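Local structure of azurocidin (Homo sapiens, 1A7S) at residues F12-A16 with T177-C181. The protein binds heparin, kills many Gram-negative bacteria and attracts monocytes and fibroblasts as a neutrophil granule protein related to serine proteases. Numbering follows the deposited sequence.
Sequences FPFLA and TPLVC. With EOH (ethanol), chain G.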
loop_
_atom_site.group_PDB
_atom_site.type_symbol
_atom_site.label_atom_id
_atom_site.label_comp_id
_atom_site.label_asym_id
_atom_site.label_seq_id
_atom_site.Cartn_x
_atom_site.Cartn_y
_atom_site.Cartn_z
ATOM N N PHE A 12 -5.804 11.280 0.129
ATOM C CA PHE A 12 -5.782 9.819 0.167
ATOM C C PHE A 12 -6.049 9.322 1.563
ATOM O O PHE A 12 -5.162 8.864 2.306
ATOM C CB PHE A 12 -4.400 9.322 -0.314
ATOM C CG PHE A 12 -4.091 9.853 -1.704
ATOM C CD1 PHE A 12 -4.617 9.310 -2.828
ATOM C CD2 PHE A 12 -3.232 10.921 -1.893
ATOM C CE1 PHE A 12 -4.301 9.747 -4.082
ATOM C CE2 PHE A 12 -2.900 11.395 -3.095
ATOM C CZ PHE A 12 -3.451 10.839 -4.238
ATOM N N PRO A 13 -7.328 9.440 1.993
ATOM C CA PRO A 13 -7.630 9.261 3.431
ATOM C C PRO A 13 -7.642 7.806 3.918
ATOM O O PRO A 13 -7.760 7.568 5.123
ATOM C CB PRO A 13 -8.965 9.945 3.588
ATOM C CG PRO A 13 -9.620 9.884 2.261
ATOM C CD PRO A 13 -8.526 9.881 1.237
ATOM N N PHE A 14 -7.444 6.854 3.041
ATOM C CA PHE A 14 -7.291 5.465 3.348
ATOM C C PHE A 14 -5.863 5.078 3.643
ATOM O O PHE A 14 -5.591 3.928 3.980
ATOM C CB PHE A 14 -7.881 4.587 2.229
ATOM C CG PHE A 14 -7.365 5.025 0.877
ATOM C CD1 PHE A 14 -6.112 4.711 0.460
ATOM C CD2 PHE A 14 -8.166 5.847 0.040
ATOM C CE1 PHE A 14 -5.579 5.192 -0.738
ATOM C CE2 PHE A 14 -7.631 6.318 -1.141
ATOM C CZ PHE A 14 -6.365 6.028 -1.524
ATOM N N LEU A 15 -4.901 5.970 3.422
ATOM C CA LEU A 15 -3.524 5.622 3.490
ATOM C C LEU A 15 -3.048 5.357 4.930
ATOM O O LEU A 15 -3.397 6.149 5.831
ATOM C CB LEU A 15 -2.613 6.684 2.923
ATOM C CG LEU A 15 -2.405 6.810 1.502
ATOM C CD1 LEU A 15 -1.339 7.885 1.241
ATOM C CD2 LEU A 15 -2.039 5.513 0.759
ATOM N N ALA A 16 -2.229 4.354 5.069
ATOM C CA ALA A 16 -1.577 4.075 6.343
ATOM C C ALA A 16 -0.088 4.311 6.235
ATOM O O ALA A 16 0.511 4.060 5.203
ATOM C CB ALA A 16 -1.798 2.580 6.668
ATOM N N THR A 177 2.053 0.330 -0.118
ATOM C CA THR A 177 1.038 1.319 -0.459
ATOM C C THR A 177 0.175 0.875 -1.612
ATOM O O THR A 177 0.629 0.120 -2.490
ATOM C CB THR A 177 1.730 2.706 -0.708
ATOM O OG1 THR A 177 0.848 3.726 -0.293
ATOM C CG2 THR A 177 2.134 2.883 -2.147
ATOM N N PRO A 178 -1.087 1.245 -1.678
ATOM C CA PRO A 178 -1.976 0.709 -2.693
ATOM C C PRO A 178 -1.824 1.418 -4.041
ATOM O O PRO A 178 -1.575 2.602 -4.156
ATOM C CB PRO A 178 -3.360 0.980 -2.096
ATOM C CG PRO A 178 -3.178 2.227 -1.274
ATOM C CD PRO A 178 -1.807 2.058 -0.654
ATOM N N LEU A 179 -2.087 0.634 -5.050
ATOM C CA LEU A 179 -2.301 1.128 -6.434
ATOM C C LEU A 179 -3.829 1.243 -6.590
ATOM O O LEU A 179 -4.518 0.229 -6.423
ATOM C CB LEU A 179 -1.749 0.088 -7.448
ATOM C CG LEU A 179 -2.040 0.480 -8.918
ATOM C CD1 LEU A 179 -1.185 1.664 -9.311
ATOM C CD2 LEU A 179 -1.765 -0.719 -9.827
ATOM N N VAL A 180 -4.326 2.458 -6.892
ATOM C CA VAL A 180 -5.725 2.693 -7.024
ATOM C C VAL A 180 -6.068 2.950 -8.495
ATOM O O VAL A 180 -5.535 3.861 -9.084
ATOM C CB VAL A 180 -6.202 3.885 -6.174
ATOM C CG1 VAL A 180 -7.653 4.104 -6.368
ATOM C CG2 VAL A 180 -5.874 3.571 -4.690
ATOM N N CYS A 181 -6.943 2.124 -9.009
ATOM C CA CYS A 181 -7.414 2.267 -10.394
ATOM C C CYS A 181 -8.938 2.174 -10.335
ATOM O O CYS A 181 -9.466 1.252 -9.736
ATOM C CB CYS A 181 -6.869 1.156 -11.318
ATOM S SG CYS A 181 -5.155 0.723 -11.162
HETATM C C1 EOH G . -3.099 5.593 -3.342
HETATM C C2 EOH G . -3.373 6.216 -4.654
HETATM O O EOH G . -1.746 5.067 -3.084
HETATM O O HOH W 1 1.539 4.828 2.135
#
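Phe-14 reaches Pro-178 and Val-180 with CG held between its backbone N and carbonyl carbon (chi1 50°). Leu-15 instead has CG anti to its carbonyl carbon (chi1 -80°), and this torsion, with CD1 extended (chi2 -175°), leaves CD2 as the branch that meets Thr-177 and Pro-178. The type I turn from Phe-12 to Leu-15, closed by Leu-15 N to Phe-12 O, brings both side chains against segment 177-181, Phe-14 pointing toward it and Leu-15 reaching it with its tip. At the far end of the Phe-14 ring, CE1 lies 3.9 Å from CG of Pro-178. The neighbouring CZ meets the CG2 methyl of Val-180, whose side chain comes from the opposite direction. The backbone of Phe-12 lies over one face of the ring. CD2 of Leu-15 lies 3.7 Å from CD of Pro-178 and 3.6 Å from OG1 of Thr-177.

An ethanol molecule, probably from the crystallisation liquor, lies between the segments. Its C1 meets the edge of the Phe-14 ring, near the ring plane, 3.6 Å from CE1. Its C2 packs against CG2 of Val-180 and CE1 of Phe-12. Its hydroxyl donates to Pro-178 O, with the two oxygens 2.7 Å apart, and is also hydrogen-bonded to Ala-126 N. Water 1 donates to Thr-177 OG1 (2.8 Å) and more weakly to Ala-16 O.

The contact joins the two beta domains of the trypsin-like fold. Strand 15-20 belongs to the first barrel and strand 178-181 to the second sheet, where Cys-181 is tied to Cys-123. Leu-108 touches both Phe-14 and Pro-178. Direct contact is largely apolar. The one polar atom touched, Thr-177 OG1, is hydrogen-bonded to water and to Ala-126 O. The ethanol uses both its characters here, with its carbons among side chains and its hydroxyl on strand backbone.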